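Local coordinates for protein pantothenate kinase (Coxiella burnetii, PDB 3TQC) that catalyses the ATP-dependent phosphorylation of pantothenate to 4'-phosphopantothenate, the first step of coenzyme A biosynthesis, at residues H182-V187 / S261-L266; F232-A237 / I304-A309; V239-Y244 / V281-N286; W243-V248 / E273-A278. All blocks are in the same frame, centred on the assembly; numbering follows the deposited sequence.

Contact 1: residues H182-V187 / S261-L266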
# COMPACT_ATOMS: atom_id res chain seq x y z
N HIS B 182 -4.19 -29.00 13.68
CA HIS B 182 -4.39 -30.21 14.46
C HIS B 182 -3.34 -30.31 15.57
O HIS B 182 -3.67 -30.61 16.72
CB HIS B 182 -4.31 -31.42 13.53
CG HIS B 182 -4.69 -32.71 14.18
ND1 HIS B 182 -5.99 -33.02 14.53
CD2 HIS B 182 -3.94 -33.79 14.54
CE1 HIS B 182 -6.02 -34.22 15.07
NE2 HIS B 182 -4.79 -34.71 15.09
N TYR B 183 -2.08 -30.08 15.21
CA TYR B 183 -0.98 -30.09 16.16
C TYR B 183 -0.73 -28.72 16.78
O TYR B 183 0.13 -28.57 17.65
CB TYR B 183 0.28 -30.61 15.48
CG TYR B 183 0.09 -31.98 14.87
CD1 TYR B 183 -0.23 -33.08 15.68
CD2 TYR B 183 0.21 -32.19 13.50
CE1 TYR B 183 -0.43 -34.34 15.13
CE2 TYR B 183 0.02 -33.45 12.94
CZ TYR B 183 -0.30 -34.52 13.76
OH TYR B 183 -0.49 -35.77 13.21
N TYR B 184 -1.51 -27.72 16.35
CA TYR B 184 -1.41 -26.36 16.87
C TYR B 184 0.04 -25.89 16.83
O TYR B 184 0.56 -25.36 17.81
CB TYR B 184 -1.95 -26.32 18.29
CG TYR B 184 -2.20 -24.95 18.84
CD1 TYR B 184 -3.02 -24.05 18.18
CD2 TYR B 184 -1.64 -24.56 20.05
CE1 TYR B 184 -3.26 -22.79 18.70
CE2 TYR B 184 -1.86 -23.31 20.58
CZ TYR B 184 -2.68 -22.43 19.91
OH TYR B 184 -2.90 -21.18 20.45
N ASP B 185 0.68 -26.12 15.69
CA ASP B 185 2.10 -25.87 15.56
C ASP B 185 2.59 -25.93 14.11
O ASP B 185 1.93 -26.52 13.24
CB ASP B 185 2.89 -26.88 16.41
CG ASP B 185 4.24 -26.35 16.86
OD1 ASP B 185 4.64 -25.26 16.39
OD2 ASP B 185 4.89 -27.03 17.69
N ILE B 186 3.73 -25.30 13.85
CA ILE B 186 4.45 -25.46 12.59
C ILE B 186 4.85 -26.93 12.47
O ILE B 186 5.24 -27.57 13.46
CB ILE B 186 5.76 -24.61 12.57
CG1 ILE B 186 5.45 -23.11 12.59
CG2 ILE B 186 6.62 -24.98 11.38
CD1 ILE B 186 4.50 -22.65 11.50
N VAL B 187 4.74 -27.46 11.25
CA VAL B 187 5.20 -28.81 10.95
C VAL B 187 6.62 -28.68 10.39
O VAL B 187 6.82 -28.17 9.27
CB VAL B 187 4.28 -29.54 9.92
CG1 VAL B 187 4.69 -31.01 9.79
CG2 VAL B 187 2.80 -29.42 10.30
N SER B 261 -3.73 -35.06 18.96
CA SER B 261 -4.18 -33.68 18.80
C SER B 261 -3.62 -32.82 19.92
O SER B 261 -3.46 -33.27 21.05
CB SER B 261 -5.71 -33.59 18.82
OG SER B 261 -6.11 -32.23 18.64
N TYR B 262 -3.34 -31.56 19.61
CA TYR B 262 -2.79 -30.65 20.60
C TYR B 262 -3.80 -30.43 21.71
O TYR B 262 -3.45 -30.41 22.88
CB TYR B 262 -2.44 -29.31 19.96
CG TYR B 262 -1.76 -28.39 20.94
CD1 TYR B 262 -0.39 -28.46 21.15
CD2 TYR B 262 -2.49 -27.47 21.68
CE1 TYR B 262 0.24 -27.63 22.06
CE2 TYR B 262 -1.88 -26.64 22.59
CZ TYR B 262 -0.51 -26.72 22.78
OH TYR B 262 0.10 -25.89 23.69
N PHE B 263 -5.06 -30.28 21.31
CA PHE B 263 -6.15 -29.99 22.22
C PHE B 263 -6.91 -31.24 22.67
O PHE B 263 -8.08 -31.15 23.03
CB PHE B 263 -7.11 -29.00 21.54
CG PHE B 263 -6.49 -27.66 21.29
CD1 PHE B 263 -6.22 -26.81 22.35
CD2 PHE B 263 -6.18 -27.25 20.01
CE1 PHE B 263 -5.64 -25.55 22.12
CE2 PHE B 263 -5.60 -26.00 19.77
CZ PHE B 263 -5.34 -25.15 20.83
N HIS B 264 -6.24 -32.39 22.67
CA HIS B 264 -6.89 -33.64 23.05
C HIS B 264 -7.46 -33.60 24.47
O HIS B 264 -8.51 -34.19 24.73
CB HIS B 264 -5.93 -34.82 22.90
CG HIS B 264 -6.50 -36.12 23.36
ND1 HIS B 264 -7.58 -36.71 22.76
CD2 HIS B 264 -6.15 -36.93 24.39
CE1 HIS B 264 -7.87 -37.84 23.39
NE2 HIS B 264 -7.02 -37.99 24.38
N TYR B 265 -6.78 -32.90 25.38
CA TYR B 265 -7.27 -32.76 26.76
C TYR B 265 -8.63 -32.06 26.85
O TYR B 265 -9.35 -32.21 27.84
CB TYR B 265 -6.24 -32.04 27.65
CG TYR B 265 -6.15 -30.54 27.43
CD1 TYR B 265 -6.89 -29.65 28.21
CD2 TYR B 265 -5.32 -30.00 26.45
CE1 TYR B 265 -6.81 -28.28 28.00
CE2 TYR B 265 -5.23 -28.64 26.24
CZ TYR B 265 -5.97 -27.78 27.02
OH TYR B 265 -5.89 -26.43 26.82
N LEU B 266 -8.98 -31.28 25.83
CA LEU B 266 -10.31 -30.68 25.76
C LEU B 266 -11.42 -31.73 25.69
O LEU B 266 -12.52 -31.49 26.17
CB LEU B 266 -10.43 -29.71 24.57
CG LEU B 266 -9.98 -28.26 24.73
CD1 LEU B 266 -8.63 -28.15 25.40
CD2 LEU B 266 -9.96 -27.56 23.37
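Tyr184 meets Tyr262 and Phe263 in an aromatic cluster near the surface of the kinase. The edge of the Phe263 ring points at the face of Tyr184. Phe263 CZ lies over the centre of that ring, 3.5 Å above its plane. The two planes are 58° apart, and the centroids are 4.7 Å apart. The Tyr184 and Tyr262 rings meet obliquely, with planes at 45°. Here Tyr184 CD2 sits over a face of Tyr262, toward the rim, and comes within 3.3 Å of Tyr262 CE2. Tyr184 CG is anti to its backbone N, and CB and CG both lie close to the partner rings. Met146 packs on Tyr184 and Tyr262, and Lys149 makes a cation-pi contact with Tyr184.

A CH-pi contact lies beside the cluster. Ser261 CB stands over the face of the His182 imidazole, 4.2 Å from its centroid. Asp258 OD2 hydrogen-bonds to His182 NE2, and a weak bond joins His182 ND1 to Thr255 OG1.

One backbone hydrogen bond crosses the contact. Tyr262 N gives its proton to His182 O at 3.1 Å, in the carbonyl plane and nearly straight. Tyr262 is the second residue of a type I beta turn from Ser261 to His264. Tyr184 and Asp185 form a G1 beta bulge opposite Ser180, in the small antiparallel sheet.

The contact thus joins that sheet to the loop before helix 271-294. The join rests chiefly on the fit of the rings, while the one backbone bond and the outside partners of His182 fix the Ser261-Tyr262 end.

Contact 2: residues F232-A237 / I304-A309. With ADP (adenosine-5'-diphosphate), chain D.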
# COMPACT_ATOMS: atom_id res chain seq x y z
N PHE B 232 -10.91 -7.81 2.77
CA PHE B 232 -11.05 -7.99 4.20
C PHE B 232 -12.41 -8.64 4.42
O PHE B 232 -13.40 -8.13 3.91
CB PHE B 232 -10.93 -6.67 4.94
CG PHE B 232 -10.94 -6.79 6.45
CD1 PHE B 232 -9.77 -6.72 7.18
CD2 PHE B 232 -12.14 -6.94 7.13
CE1 PHE B 232 -9.79 -6.82 8.55
CE2 PHE B 232 -12.17 -7.03 8.50
CZ PHE B 232 -10.98 -6.98 9.22
N VAL B 233 -12.45 -9.77 5.11
CA VAL B 233 -13.71 -10.42 5.46
C VAL B 233 -14.11 -9.96 6.87
O VAL B 233 -13.33 -10.08 7.81
CB VAL B 233 -13.59 -11.95 5.38
CG1 VAL B 233 -14.94 -12.60 5.73
CG2 VAL B 233 -13.09 -12.35 3.97
N ASP B 234 -15.32 -9.42 6.99
CA ASP B 234 -15.76 -8.69 8.19
C ASP B 234 -17.08 -9.27 8.68
O ASP B 234 -17.89 -9.75 7.90
CB ASP B 234 -15.95 -7.20 7.85
CG ASP B 234 -16.19 -6.31 9.09
OD1 ASP B 234 -15.50 -6.45 10.13
OD2 ASP B 234 -17.06 -5.42 9.01
N ALA B 235 -17.28 -9.20 9.98
CA ALA B 235 -18.56 -9.57 10.56
C ALA B 235 -18.55 -9.05 11.98
O ALA B 235 -17.49 -8.70 12.51
CB ALA B 235 -18.77 -11.08 10.52
N GLN B 236 -19.73 -8.98 12.59
CA GLN B 236 -19.82 -8.56 13.97
C GLN B 236 -19.00 -9.50 14.83
O GLN B 236 -18.97 -10.70 14.58
CB GLN B 236 -21.28 -8.52 14.45
CG GLN B 236 -22.09 -7.35 13.87
CD GLN B 236 -23.18 -6.85 14.82
OE1 GLN B 236 -24.35 -6.73 14.44
NE2 GLN B 236 -22.79 -6.58 16.07
N ALA B 237 -18.28 -8.93 15.80
CA ALA B 237 -17.51 -9.69 16.78
C ALA B 237 -18.33 -10.82 17.44
O ALA B 237 -17.84 -11.94 17.55
CB ALA B 237 -16.93 -8.74 17.86
N ILE B 304 -14.08 -5.07 0.89
CA ILE B 304 -14.52 -5.61 2.16
C ILE B 304 -15.77 -6.42 1.91
O ILE B 304 -16.72 -5.93 1.32
CB ILE B 304 -14.76 -4.52 3.19
CG1 ILE B 304 -13.46 -3.75 3.45
CG2 ILE B 304 -15.29 -5.12 4.50
CD1 ILE B 304 -13.67 -2.42 4.10
N LEU B 305 -15.73 -7.68 2.32
CA LEU B 305 -16.89 -8.55 2.25
C LEU B 305 -17.44 -8.58 3.65
O LEU B 305 -16.74 -8.92 4.59
CB LEU B 305 -16.50 -9.96 1.85
CG LEU B 305 -15.85 -10.16 0.50
CD1 LEU B 305 -15.42 -11.62 0.37
CD2 LEU B 305 -16.83 -9.79 -0.58
N GLU B 306 -18.70 -8.19 3.78
CA GLU B 306 -19.35 -8.11 5.07
C GLU B 306 -20.36 -9.26 5.16
O GLU B 306 -21.28 -9.36 4.36
CB GLU B 306 -20.02 -6.74 5.23
CG GLU B 306 -20.58 -6.47 6.61
CD GLU B 306 -21.24 -5.10 6.74
OE1 GLU B 306 -20.55 -4.07 6.58
OE2 GLU B 306 -22.45 -5.06 7.02
N LYS B 307 -20.16 -10.13 6.15
CA LYS B 307 -20.96 -11.33 6.32
C LYS B 307 -22.07 -11.13 7.34
O LYS B 307 -21.86 -10.49 8.36
CB LYS B 307 -20.06 -12.50 6.75
CG LYS B 307 -19.21 -13.03 5.61
CD LYS B 307 -18.11 -13.95 6.09
CE LYS B 307 -18.58 -15.34 6.36
NZ LYS B 307 -17.41 -16.25 6.58
N ALA B 308 -23.25 -11.67 7.05
CA ALA B 308 -24.30 -11.85 8.07
C ALA B 308 -23.98 -13.10 8.89
O ALA B 308 -23.08 -13.86 8.54
CB ALA B 308 -25.66 -11.97 7.41
N ALA B 309 -24.73 -13.32 9.97
CA ALA B 309 -24.47 -14.42 10.92
C ALA B 309 -24.53 -15.82 10.29
O ALA B 309 -23.95 -16.77 10.81
CB ALA B 309 -25.44 -14.34 12.12
PB ADP D . -10.51 -18.45 9.10
O1B ADP D . -9.75 -19.10 7.99
O2B ADP D . -10.68 -16.97 8.92
O3B ADP D . -10.06 -18.83 10.49
PA ADP D . -12.43 -20.37 8.26
O1A ADP D . -12.28 -20.07 6.79
O2A ADP D . -11.76 -21.56 8.88
O3A ADP D . -12.00 -19.06 9.09
O5' ADP D . -13.97 -20.49 8.60
C5' ADP D . -14.45 -20.32 9.92
C4' ADP D . -15.66 -21.20 10.14
O4' ADP D . -16.78 -20.70 9.41
C3' ADP D . -15.44 -22.61 9.63
O3' ADP D . -16.12 -23.51 10.51
C2' ADP D . -16.05 -22.64 8.25
O2' ADP D . -16.59 -23.91 7.94
C1' ADP D . -17.14 -21.59 8.35
N9 ADP D . -17.33 -20.79 7.13
C8 ADP D . -16.42 -19.96 6.59
N7 ADP D . -16.92 -19.36 5.49
C5 ADP D . -18.16 -19.82 5.32
C6 ADP D . -19.22 -19.56 4.34
N6 ADP D . -18.98 -18.69 3.33
N1 ADP D . -20.38 -20.22 4.51
C2 ADP D . -20.59 -21.09 5.52
N3 ADP D . -19.65 -21.36 6.45
C4 ADP D . -18.44 -20.75 6.40
O HOH W 1 -22.16 -9.89 10.86
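Strands 229-234 and 303-307 are parallel neighbours in the main sheet of this P-loop kinase fold, and their C-terminal ends lead to the ADP pocket. Three backbone hydrogen bonds join them: Leu305 N to Phe232 O, Asp234 N to Leu305 O and Lys307 N to Asp234 O, all 2.8 to 2.9 Å. The strand axes differ by 19°.

Side chains alternate between the two faces of the sheet. Phe232, Ile304, Asp234 and Glu306 share one face. There Ile304 CG2 touches Asp234 CB at 4.0 Å, and Phe232 CB meets Ile304 CG1. The carboxylates of Asp234 and Glu306 are also close, with OD2 and OE1 4.5 Å apart. Their like charges may raise the proton affinity of one or both groups. Asp234 has a long, weak ion pair with Lys298.

Val233 and Leu305 occupy the other face. Val233 CG1 presses on Lys307 CD at 3.5 Å, a tight carbon pair, and the two side chains cross obliquely. The Lys307 chain bends at chi3 (81°), which turns CE away from a fully extended course. Its NZ bonds to Val103 O in the P-loop and to His311 ND1, and lies 3.3 Å from ADP N7.

Beyond the last bridge a water joins the two segments. It accepts from Gln236 N at the helix N-cap and donates to Lys307 O, 2.6 Å from the water oxygen.

Contact 3: residues V239-Y244 / V281-N286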
# COMPACT_ATOMS: atom_id res chain seq x y z
N VAL B 239 -20.81 -12.39 16.27
CA VAL B 239 -21.06 -13.39 15.24
C VAL B 239 -19.84 -14.28 15.02
O VAL B 239 -19.97 -15.51 14.99
CB VAL B 239 -21.54 -12.72 13.93
CG1 VAL B 239 -21.40 -13.67 12.72
CG2 VAL B 239 -22.98 -12.23 14.11
N ILE B 240 -18.67 -13.67 14.92
CA ILE B 240 -17.43 -14.44 14.73
C ILE B 240 -17.21 -15.34 15.95
O ILE B 240 -16.86 -16.51 15.79
CB ILE B 240 -16.19 -13.54 14.52
CG1 ILE B 240 -16.42 -12.54 13.38
CG2 ILE B 240 -14.97 -14.40 14.16
CD1 ILE B 240 -15.42 -11.43 13.35
N GLN B 241 -17.42 -14.79 17.14
CA GLN B 241 -17.36 -15.55 18.39
C GLN B 241 -18.11 -16.86 18.23
O GLN B 241 -17.54 -17.92 18.49
CB GLN B 241 -17.95 -14.73 19.54
CG GLN B 241 -18.04 -15.45 20.88
CD GLN B 241 -18.50 -14.55 22.01
OE1 GLN B 241 -18.11 -13.38 22.10
NE2 GLN B 241 -19.34 -15.07 22.87
N LYS B 242 -19.36 -16.79 17.80
CA LYS B 242 -20.15 -18.00 17.60
C LYS B 242 -19.52 -18.93 16.56
O LYS B 242 -19.48 -20.14 16.77
CB LYS B 242 -21.59 -17.67 17.19
CG LYS B 242 -22.45 -18.92 17.03
CD LYS B 242 -23.94 -18.63 17.16
CE LYS B 242 -24.75 -19.68 16.42
NZ LYS B 242 -24.33 -21.06 16.80
N TRP B 243 -19.01 -18.38 15.47
CA TRP B 243 -18.40 -19.23 14.46
C TRP B 243 -17.17 -19.89 15.04
O TRP B 243 -16.88 -21.06 14.76
CB TRP B 243 -18.00 -18.45 13.23
CG TRP B 243 -19.13 -17.84 12.49
CD1 TRP B 243 -20.43 -18.24 12.50
CD2 TRP B 243 -19.05 -16.73 11.58
NE1 TRP B 243 -21.17 -17.44 11.68
CE2 TRP B 243 -20.35 -16.50 11.10
CE3 TRP B 243 -18.01 -15.90 11.15
CZ2 TRP B 243 -20.64 -15.48 10.20
CZ3 TRP B 243 -18.30 -14.88 10.26
CH2 TRP B 243 -19.60 -14.68 9.79
N TYR B 244 -16.44 -19.12 15.82
CA TYR B 244 -15.26 -19.64 16.48
C TYR B 244 -15.65 -20.76 17.45
O TYR B 244 -15.09 -21.85 17.38
CB TYR B 244 -14.51 -18.53 17.20
CG TYR B 244 -13.31 -19.08 17.90
CD1 TYR B 244 -12.11 -19.23 17.24
CD2 TYR B 244 -13.39 -19.48 19.23
CE1 TYR B 244 -11.02 -19.77 17.88
CE2 TYR B 244 -12.31 -20.01 19.87
CZ TYR B 244 -11.12 -20.16 19.19
OH TYR B 244 -10.03 -20.69 19.83
N VAL B 281 -11.11 -18.16 25.33
CA VAL B 281 -10.01 -17.98 24.38
C VAL B 281 -10.33 -16.86 23.39
O VAL B 281 -9.51 -15.97 23.15
CB VAL B 281 -9.69 -19.29 23.62
CG1 VAL B 281 -8.81 -19.03 22.41
CG2 VAL B 281 -9.04 -20.30 24.55
N TRP B 282 -11.54 -16.91 22.83
CA TRP B 282 -12.04 -15.83 21.99
C TRP B 282 -11.94 -14.47 22.69
O TRP B 282 -11.35 -13.53 22.17
CB TRP B 282 -13.49 -16.08 21.58
CG TRP B 282 -14.06 -14.90 20.91
CD1 TRP B 282 -14.88 -13.97 21.46
CD2 TRP B 282 -13.82 -14.50 19.55
NE1 TRP B 282 -15.18 -13.00 20.53
CE2 TRP B 282 -14.54 -13.31 19.35
CE3 TRP B 282 -13.08 -15.03 18.49
CZ2 TRP B 282 -14.55 -12.63 18.11
CZ3 TRP B 282 -13.07 -14.34 17.26
CH2 TRP B 282 -13.80 -13.16 17.09
N ASN B 283 -12.51 -14.38 23.89
CA ASN B 283 -12.61 -13.11 24.58
C ASN B 283 -11.25 -12.55 24.98
O ASN B 283 -11.03 -11.35 24.86
CB ASN B 283 -13.51 -13.22 25.81
CG ASN B 283 -14.98 -13.02 25.49
OD1 ASN B 283 -15.35 -12.25 24.60
ND2 ASN B 283 -15.84 -13.70 26.24
N GLU B 284 -10.34 -13.41 25.45
CA GLU B 284 -9.06 -12.94 26.00
C GLU B 284 -7.93 -12.96 24.97
O GLU B 284 -6.93 -12.26 25.13
CB GLU B 284 -8.66 -13.77 27.21
CG GLU B 284 -9.66 -13.73 28.37
CD GLU B 284 -9.88 -12.33 28.95
OE1 GLU B 284 -8.93 -11.52 28.99
OE2 GLU B 284 -11.03 -12.05 29.38
N ILE B 285 -8.06 -13.78 23.94
CA ILE B 285 -7.03 -13.89 22.94
C ILE B 285 -7.52 -13.36 21.58
O ILE B 285 -7.16 -12.26 21.17
CB ILE B 285 -6.52 -15.32 22.82
CG1 ILE B 285 -5.94 -15.78 24.17
CG2 ILE B 285 -5.48 -15.42 21.70
CD1 ILE B 285 -5.44 -17.21 24.14
N ASN B 286 -8.35 -14.13 20.88
CA ASN B 286 -8.68 -13.80 19.50
C ASN B 286 -9.39 -12.45 19.30
O ASN B 286 -9.07 -11.72 18.37
CB ASN B 286 -9.48 -14.93 18.85
CG ASN B 286 -8.67 -16.21 18.72
OD1 ASN B 286 -7.51 -16.18 18.31
ND2 ASN B 286 -9.26 -17.33 19.08
O HOH W 2 -7.37 -20.24 18.67
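Trp282 lays a face of its indole against helix 237-253, where Ile240 and Gln241 meet it. Gln241 CB makes a CH-pi contact with the five-membered ring, 3.6 Å from its centroid. Gln241 CA stands over the centre of the indole, 3.7 Å above its plane. Trp282 CG is anti to the backbone N (chi1 171°), which directs CG toward the other helix.

Further apolar contacts lie at the six-membered ring. Ile240 CG2 touches Trp282 CH2 at 3.4 Å, the two side chains crossing at about a right angle. Tyr244 CB meets CE3 of the same ring, and the two side chains lie alongside, running in opposite senses.

This is a packing of helix 237-253 on helix 271-294, at 112° between the local axes, beside the P-loop. Ser100 touches Ile240 and Trp282, Ala102 touches Tyr244, and Val101 touches Asn286.

Asn286, Val281 and a water surround the outer part of Tyr244. Asn286 ND2 lies 3.2 Å from Tyr244 CE1, with the ring and amide planes 62° apart. Val281 CG1 approaches Tyr244 OH to 3.3 Å. A water 2.9 Å from Tyr244 OH also accepts a weak hydrogen bond from Asn286 ND2.

Contact 4: residues W243-V248 / E273-A278. With ADP (adenosine-5'-diphosphate), chain D.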
# COMPACT_ATOMS: atom_id res chain seq x y z
N TRP B 243 -19.01 -18.38 15.47
CA TRP B 243 -18.40 -19.23 14.46
C TRP B 243 -17.17 -19.89 15.04
O TRP B 243 -16.88 -21.06 14.76
CB TRP B 243 -18.00 -18.45 13.23
CG TRP B 243 -19.13 -17.84 12.49
CD1 TRP B 243 -20.43 -18.24 12.50
CD2 TRP B 243 -19.05 -16.73 11.58
NE1 TRP B 243 -21.17 -17.44 11.68
CE2 TRP B 243 -20.35 -16.50 11.10
CE3 TRP B 243 -18.01 -15.90 11.15
CZ2 TRP B 243 -20.64 -15.48 10.20
CZ3 TRP B 243 -18.30 -14.88 10.26
CH2 TRP B 243 -19.60 -14.68 9.79
N TYR B 244 -16.44 -19.12 15.82
CA TYR B 244 -15.26 -19.64 16.48
C TYR B 244 -15.65 -20.76 17.45
O TYR B 244 -15.09 -21.85 17.38
CB TYR B 244 -14.51 -18.53 17.20
CG TYR B 244 -13.31 -19.08 17.90
CD1 TYR B 244 -12.11 -19.23 17.24
CD2 TYR B 244 -13.39 -19.48 19.23
CE1 TYR B 244 -11.02 -19.77 17.88
CE2 TYR B 244 -12.31 -20.01 19.87
CZ TYR B 244 -11.12 -20.16 19.19
OH TYR B 244 -10.03 -20.69 19.83
N ILE B 245 -16.61 -20.49 18.32
CA ILE B 245 -16.99 -21.47 19.32
C ILE B 245 -17.52 -22.74 18.66
O ILE B 245 -17.19 -23.83 19.09
CB ILE B 245 -17.99 -20.91 20.37
CG1 ILE B 245 -17.30 -19.86 21.25
CG2 ILE B 245 -18.54 -22.02 21.25
CD1 ILE B 245 -18.27 -18.98 22.01
N ASP B 246 -18.32 -22.60 17.62
CA ASP B 246 -18.79 -23.77 16.90
C ASP B 246 -17.64 -24.54 16.25
O ASP B 246 -17.60 -25.76 16.33
CB ASP B 246 -19.83 -23.39 15.84
CG ASP B 246 -21.16 -22.99 16.46
OD1 ASP B 246 -21.32 -23.14 17.69
OD2 ASP B 246 -22.05 -22.54 15.69
N ARG B 247 -16.71 -23.84 15.64
CA ARG B 247 -15.58 -24.53 15.00
C ARG B 247 -14.78 -25.38 16.01
O ARG B 247 -14.43 -26.53 15.71
CB ARG B 247 -14.66 -23.55 14.29
CG ARG B 247 -13.68 -24.22 13.33
CD ARG B 247 -12.85 -23.20 12.62
NE ARG B 247 -11.97 -22.45 13.52
CZ ARG B 247 -11.18 -21.46 13.13
NH1 ARG B 247 -11.15 -21.07 11.86
NH2 ARG B 247 -10.40 -20.84 14.02
N VAL B 248 -14.52 -24.83 17.19
CA VAL B 248 -13.84 -25.58 18.26
C VAL B 248 -14.71 -26.72 18.76
O VAL B 248 -14.23 -27.84 18.90
CB VAL B 248 -13.40 -24.67 19.44
CG1 VAL B 248 -14.56 -23.85 19.95
CG2 VAL B 248 -12.82 -25.51 20.59
N GLU B 273 -18.37 -27.03 29.15
CA GLU B 273 -17.04 -26.60 29.63
C GLU B 273 -16.12 -26.14 28.48
O GLU B 273 -15.50 -25.08 28.57
CB GLU B 273 -16.36 -27.72 30.41
CG GLU B 273 -16.95 -27.96 31.81
CD GLU B 273 -16.36 -29.17 32.52
OE1 GLU B 273 -15.86 -30.09 31.83
OE2 GLU B 273 -16.40 -29.20 33.78
N VAL B 274 -16.06 -26.93 27.41
CA VAL B 274 -15.26 -26.59 26.24
C VAL B 274 -15.80 -25.32 25.55
O VAL B 274 -15.03 -24.52 25.03
CB VAL B 274 -15.18 -27.78 25.23
CG1 VAL B 274 -16.54 -28.11 24.64
CG2 VAL B 274 -14.20 -27.47 24.11
N ALA B 275 -17.12 -25.15 25.57
CA ALA B 275 -17.73 -23.92 25.07
C ALA B 275 -17.26 -22.73 25.91
O ALA B 275 -16.83 -21.73 25.37
CB ALA B 275 -19.26 -24.02 25.10
N ALA B 276 -17.34 -22.87 27.23
CA ALA B 276 -16.83 -21.85 28.12
C ALA B 276 -15.34 -21.59 27.86
O ALA B 276 -14.92 -20.44 27.80
CB ALA B 276 -17.06 -22.24 29.58
N PHE B 277 -14.57 -22.65 27.70
CA PHE B 277 -13.16 -22.52 27.34
C PHE B 277 -12.97 -21.76 26.02
O PHE B 277 -12.11 -20.90 25.92
CB PHE B 277 -12.50 -23.89 27.22
CG PHE B 277 -11.04 -23.82 26.88
CD1 PHE B 277 -10.10 -23.59 27.86
CD2 PHE B 277 -10.61 -24.01 25.58
CE1 PHE B 277 -8.75 -23.53 27.55
CE2 PHE B 277 -9.27 -23.95 25.26
CZ PHE B 277 -8.34 -23.71 26.25
N ALA B 278 -13.77 -22.12 25.02
CA ALA B 278 -13.71 -21.49 23.70
C ALA B 278 -14.11 -20.02 23.76
O ALA B 278 -13.52 -19.18 23.09
CB ALA B 278 -14.62 -22.22 22.73
PB ADP D . -10.51 -18.45 9.10
O1B ADP D . -9.75 -19.10 7.99
O2B ADP D . -10.68 -16.97 8.92
O3B ADP D . -10.06 -18.83 10.49
PA ADP D . -12.43 -20.37 8.26
O1A ADP D . -12.28 -20.07 6.79
O2A ADP D . -11.76 -21.56 8.88
O3A ADP D . -12.00 -19.06 9.09
O5' ADP D . -13.97 -20.49 8.60
C5' ADP D . -14.45 -20.32 9.92
C4' ADP D . -15.66 -21.20 10.14
O4' ADP D . -16.78 -20.70 9.41
C3' ADP D . -15.44 -22.61 9.63
O3' ADP D . -16.12 -23.51 10.51
C2' ADP D . -16.05 -22.64 8.25
O2' ADP D . -16.59 -23.91 7.94
C1' ADP D . -17.14 -21.59 8.35
N9 ADP D . -17.33 -20.79 7.13
C8 ADP D . -16.42 -19.96 6.59
N7 ADP D . -16.92 -19.36 5.49
C5 ADP D . -18.16 -19.82 5.32
C6 ADP D . -19.22 -19.56 4.34
N6 ADP D . -18.98 -18.69 3.33
N1 ADP D . -20.38 -20.22 4.51
C2 ADP D . -20.59 -21.09 5.52
N3 ADP D . -19.65 -21.36 6.45
C4 ADP D . -18.44 -20.75 6.40
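Ala278 and Ile245 meet in an apolar helix-helix contact, where helix 237-253 packs against the N-terminal half of helix 271-294. The local axes approach to 9.3 Å, at 135° between their directions. No hydrogen bond crosses between the segments.

The small methyl of Ala278 sits among larger side chains. Ile245 CG1, anti to the carbonyl carbon (chi1 -68°), reaches Ala278 CB at 3.9 Å. Ile245 CG2, anti to the backbone N, is 4.4 Å from Ala275 CB. Val248 CG1 is modelled 3.2 Å from Ala278 CB, but CG1 also clashes with its own helix, so this distance is doubtful. Val248 CG2 meets Val274 CG2. Tyr244 adds a contact at its ring edge, where CE2 is 3.5 Å from Ala278 O, near the ring plane.

Arg247 reaches the bound nucleotide. Its NH1 donates to ADP O3B at 2.8 Å, in the guanidinium plane, and more weakly to O2A of the alpha phosphate. One nitrogen therefore reaches both phosphates, and the arginine probably offsets some of their negative charge.

Helix 237-253 thus lies between the ADP site and helix 271-294. Leu249 and Trp252 continue its packing on Val274, while Trp243 packs on Ala235, just beyond strand 229-234.

How the contacts relate
From the N terminus, the chain first reaches 182-187 in the small antiparallel sheet. Contact 1 closes a long loop from there to 261-266, crossing the other three. Strand 229-234 opens contact 2, which closes only at strand 303-307. Contacts 3 and 4 nest inside that loop. Both join helix 237-253 to helix 271-294 and share Trp243 and Tyr244. The centres of contacts 3 and 4 are about 8 Å apart. Trp243 ties helix 237-253 to contact 2, its NE1 probably hydrogen-bonded to Ala309 O. Helix 271-294 reaches contact 2 through Trp282, which packs on Ala237. Tyr265 and Leu266 pack on Phe277, linking contact 1 to contact 4. Contacts 2 and 4 both reach ADP, through Lys307 and Arg247.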